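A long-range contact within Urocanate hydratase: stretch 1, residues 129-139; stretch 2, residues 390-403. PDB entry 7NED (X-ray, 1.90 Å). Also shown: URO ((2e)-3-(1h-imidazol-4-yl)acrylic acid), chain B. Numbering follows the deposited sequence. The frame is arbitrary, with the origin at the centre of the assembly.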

# COMPACT_ATOMS: atom_id res chain seq x y z
N TYR A 129 12.81 1.40 16.24
CA TYR A 129 14.09 0.77 16.43
C TYR A 129 14.50 0.97 17.87
O TYR A 129 14.27 2.05 18.43
CB TYR A 129 15.07 1.43 15.47
CG TYR A 129 16.47 0.91 15.47
CD1 TYR A 129 16.79 -0.25 14.80
CD2 TYR A 129 17.47 1.64 16.07
CE1 TYR A 129 18.11 -0.71 14.78
CE2 TYR A 129 18.79 1.19 16.06
CZ TYR A 129 19.08 0.01 15.40
OH TYR A 129 20.36 -0.48 15.37
N ILE A 130 15.01 -0.09 18.50
CA ILE A 130 15.42 0.02 19.89
C ILE A 130 16.92 -0.19 20.06
O ILE A 130 17.38 -0.28 21.19
CB ILE A 130 14.65 -0.94 20.81
CG1 ILE A 130 14.93 -2.43 20.44
CG2 ILE A 130 13.15 -0.55 20.78
CD1 ILE A 130 14.45 -3.41 21.47
N GLY A 131 17.68 -0.22 18.97
CA GLY A 131 19.08 -0.59 18.99
C GLY A 131 19.27 -1.99 18.46
O GLY A 131 18.35 -2.61 17.93
N SER A 132 20.48 -2.53 18.66
CA SER A 132 20.77 -3.89 18.21
C SER A 132 19.90 -4.94 18.89
O SER A 132 19.71 -6.03 18.34
CB SER A 132 22.26 -4.21 18.45
OG SER A 132 23.10 -3.35 17.71
N GLN A 133 19.38 -4.64 20.08
CA GLN A 133 18.56 -5.64 20.75
C GLN A 133 17.34 -6.00 19.92
O GLN A 133 16.81 -7.12 20.01
CB GLN A 133 18.13 -5.12 22.12
CG GLN A 133 17.39 -6.20 22.87
CD GLN A 133 16.87 -5.78 24.21
OE1 GLN A 133 16.40 -6.63 24.96
NE2 GLN A 133 16.92 -4.48 24.52
N GLY A 134 16.87 -5.08 19.08
CA GLY A 134 15.63 -5.36 18.36
C GLY A 134 15.68 -6.65 17.58
O GLY A 134 14.67 -7.36 17.46
N VAL A 135 16.87 -7.00 17.05
CA VAL A 135 17.00 -8.17 16.21
C VAL A 135 17.68 -9.34 16.93
O VAL A 135 17.78 -10.43 16.36
CB VAL A 135 17.77 -7.82 14.91
CG1 VAL A 135 19.27 -7.65 15.18
CG2 VAL A 135 17.53 -8.85 13.81
N ILE A 136 18.13 -9.15 18.16
CA ILE A 136 19.02 -10.18 18.71
C ILE A 136 18.26 -11.48 19.01
O ILE A 136 18.78 -12.57 18.78
CB ILE A 136 19.81 -9.67 19.93
CG1 ILE A 136 20.85 -10.71 20.33
CG2 ILE A 136 18.92 -9.37 21.10
CD1 ILE A 136 21.65 -10.27 21.53
N GLN A 137 17.00 -11.41 19.46
CA GLN A 137 16.32 -12.67 19.76
C GLN A 137 16.00 -13.44 18.48
O GLN A 137 16.05 -14.67 18.48
CB GLN A 137 15.01 -12.48 20.54
CG GLN A 137 14.46 -13.88 20.90
CD GLN A 137 13.24 -13.90 21.83
OE1 GLN A 137 12.71 -12.86 22.21
NE2 GLN A 137 12.78 -15.10 22.17
N GLY A 138 15.62 -12.73 17.42
CA GLY A 138 15.40 -13.39 16.13
C GLY A 138 16.63 -14.17 15.69
O GLY A 138 16.55 -15.33 15.31
N THR A 139 17.79 -13.53 15.75
CA THR A 139 19.01 -14.21 15.32
C THR A 139 19.33 -15.39 16.23
O THR A 139 19.73 -16.47 15.76
CB THR A 139 20.15 -13.19 15.33
OG1 THR A 139 19.75 -12.05 14.53
CG2 THR A 139 21.44 -13.79 14.75
N HIS A 390 22.63 -10.14 29.86
CA HIS A 390 23.69 -9.96 28.87
C HIS A 390 23.49 -8.84 27.87
O HIS A 390 24.45 -8.48 27.19
CB HIS A 390 23.92 -11.26 28.08
CG HIS A 390 24.41 -12.41 28.91
ND1 HIS A 390 25.70 -12.46 29.41
CD2 HIS A 390 23.82 -13.57 29.27
CE1 HIS A 390 25.86 -13.58 30.08
NE2 HIS A 390 24.73 -14.28 30.01
N VAL A 391 22.28 -8.29 27.71
CA VAL A 391 22.04 -7.26 26.72
C VAL A 391 22.22 -5.91 27.39
O VAL A 391 21.52 -5.61 28.36
CB VAL A 391 20.64 -7.39 26.10
CG1 VAL A 391 20.34 -6.23 25.13
CG2 VAL A 391 20.55 -8.70 25.39
N PRO A 392 23.13 -5.07 26.91
CA PRO A 392 23.36 -3.78 27.56
C PRO A 392 22.29 -2.77 27.18
O PRO A 392 21.59 -2.89 26.16
CB PRO A 392 24.70 -3.32 26.99
CG PRO A 392 24.64 -3.88 25.55
CD PRO A 392 23.97 -5.25 25.72
N VAL A 393 22.18 -1.72 27.95
CA VAL A 393 21.22 -0.69 27.64
C VAL A 393 21.71 0.10 26.45
O VAL A 393 22.85 0.39 26.36
CB VAL A 393 20.98 0.23 28.85
CG1 VAL A 393 20.35 1.55 28.47
CG2 VAL A 393 20.12 -0.48 29.86
N GLU A 394 20.84 0.36 25.52
CA GLU A 394 21.14 1.15 24.35
C GLU A 394 20.05 2.20 24.19
O GLU A 394 18.96 1.88 23.88
CB GLU A 394 21.26 0.26 23.13
N GLY A 395 20.39 3.44 24.42
CA GLY A 395 19.43 4.51 24.40
C GLY A 395 18.47 4.30 25.55
O GLY A 395 18.85 3.94 26.60
N LEU A 396 17.19 4.52 25.32
CA LEU A 396 16.21 4.22 26.34
C LEU A 396 16.24 2.73 26.67
O LEU A 396 16.35 1.91 25.76
CB LEU A 396 14.81 4.61 25.87
CG LEU A 396 14.58 6.11 25.71
CD1 LEU A 396 13.18 6.36 25.18
CD2 LEU A 396 14.77 6.78 27.08
N PRO A 397 16.17 2.35 27.95
CA PRO A 397 16.06 0.92 28.27
C PRO A 397 14.91 0.30 27.50
O PRO A 397 13.82 0.87 27.43
CB PRO A 397 15.79 0.92 29.78
CG PRO A 397 16.42 2.24 30.26
CD PRO A 397 16.14 3.21 29.16
N ALA A 398 15.15 -0.88 26.92
CA ALA A 398 14.15 -1.55 26.09
C ALA A 398 14.36 -3.05 26.18
O ALA A 398 15.43 -3.52 26.60
CB ALA A 398 14.24 -1.08 24.63
N ARG A 399 13.37 -3.81 25.71
CA ARG A 399 13.44 -5.26 25.74
C ARG A 399 12.81 -5.82 24.48
O ARG A 399 11.77 -5.32 24.03
CB ARG A 399 12.75 -5.83 26.99
CG ARG A 399 12.76 -7.37 27.09
CD ARG A 399 14.19 -7.96 27.28
NE ARG A 399 14.76 -7.65 28.59
CZ ARG A 399 15.96 -7.09 28.80
NH1 ARG A 399 16.75 -6.74 27.78
NH2 ARG A 399 16.32 -6.83 30.04
N ILE A 400 13.47 -6.84 23.90
CA ILE A 400 12.90 -7.66 22.83
C ILE A 400 12.36 -8.93 23.45
O ILE A 400 12.98 -9.53 24.35
CB ILE A 400 13.94 -7.97 21.74
CG1 ILE A 400 13.29 -8.73 20.56
CG2 ILE A 400 15.07 -8.77 22.30
CD1 ILE A 400 12.30 -7.77 19.72
N GLY A 401 11.18 -9.37 22.99
CA GLY A 401 10.66 -10.61 23.54
C GLY A 401 9.61 -11.18 22.62
O GLY A 401 8.53 -10.60 22.47
N TRP A 402 9.92 -12.29 21.96
CA TRP A 402 9.02 -12.83 20.94
C TRP A 402 7.83 -13.48 21.63
O TRP A 402 7.99 -14.41 22.43
CB TRP A 402 9.74 -13.84 20.05
CG TRP A 402 10.62 -13.19 19.05
CD1 TRP A 402 11.52 -12.20 19.27
CD2 TRP A 402 10.68 -13.50 17.65
NE1 TRP A 402 12.15 -11.86 18.09
CE2 TRP A 402 11.64 -12.64 17.08
CE3 TRP A 402 10.02 -14.42 16.82
CZ2 TRP A 402 11.95 -12.65 15.69
CZ3 TRP A 402 10.31 -14.42 15.45
CH2 TRP A 402 11.28 -13.55 14.90
N PHE A 403 6.64 -12.99 21.28
CA PHE A 403 5.40 -13.45 21.84
C PHE A 403 4.42 -13.66 20.69
O PHE A 403 4.50 -12.98 19.66
CB PHE A 403 4.82 -12.43 22.84
CG PHE A 403 5.42 -12.51 24.22
CD1 PHE A 403 5.12 -13.57 25.05
CD2 PHE A 403 6.23 -11.50 24.72
CE1 PHE A 403 5.62 -13.66 26.35
CE2 PHE A 403 6.74 -11.59 26.03
CZ PHE A 403 6.42 -12.67 26.84
OAA URO B . 14.49 -4.59 14.71
CAI URO B . 14.49 -3.50 14.00
OAB URO B . 14.35 -2.43 14.46
CAC URO B . 14.65 -3.59 12.54
CAD URO B . 14.79 -4.75 11.97
CAJ URO B . 14.93 -4.65 10.57
CAF URO B . 15.38 -5.60 9.69
NAH URO B . 15.55 -5.06 8.44
CAE URO B . 15.20 -3.81 8.56
NAG URO B . 14.82 -3.50 9.82
O HOH W 1 16.02 1.62 23.04
O HOH W 2 14.31 -10.16 17.18
O HOH W 3 9.98 -16.21 22.93

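Two glutamines, four residues apart, read the backbone of stretch 2 from Ala398 to Trp402, in a contact otherwise filled by small and branched apolar groups and stitched by water. The helix, which includes Ile136 to Thr139, and the strand that includes Ala398 to Ile400 run in the same sense, their axes 22° apart and 7.3 Å at closest approach; together the stretches bury 644 Å². Gln133 is the centre of the contact. Its chain is extended (chi1 and chi2 both t), so the amide reaches the strand edge and uses both ends: NE2 donates to Ala398 O (2.7 Å), while OE1 accepts from Ile400 N (3.1 Å). The same OE1 also takes a hydrogen bond from Arg399 NH1 (2.8 Å), lying near the plane of the guanidinium. Arg399 has its CA-to-CB bond directed away from stretch 1, but p rotamers at chi2 and chi3 bend the chain so that its end comes back. An amide suits this buried site because it carries donor and acceptor side by side, matching the carbonyl and NH that the strand offers. Four residues later, Gln137, also t at chi1 and chi2, places OE1 2.9 Å from Trp402 N, which donates to it; water 3 links Gln137 NE2 (3.1 Å) to Trp402 O (2.7 Å), so this amide serves both backbone polar groups of one residue, N directly and O through the water.

Packing contacts fill the space around these bonds. Ile130 CB meets Ala398 CB at 3.8 Å, the short alanine side chain allowing close approach. Ile400 points toward stretch 1, its CG2 4.1 Å from Ile136 CG2 and its CD1 methyl packed 3.3 Å from the carbonyl Gly134 O. Val391, from the loop ahead of the strand, covers the Gln133 amide, with CG1 3.6 Å from Gln133 CD.

Glycines serve where space is short. Gly138 CA lies 3.6 Å from Trp402 CZ2, and a CB there would come within a tight 3.2 Å of that same CZ2. At Gly134 a CB would point away from stretch 2 and clash with urocanate OAA. The backbone angles of Gly131 by themselves call for glycine. Water 2 closes the gap beside the indole: it donates to Gly134 O (2.8 Å) and accepts from Gly138 N (2.9 Å) and Trp402 NE1 (2.9 Å), giving the buried indole NH a partner. Near the other end of the contact, water 1 lies 3.0 Å from Ile130 O and 2.8 Å from Leu396 O, between the two loops.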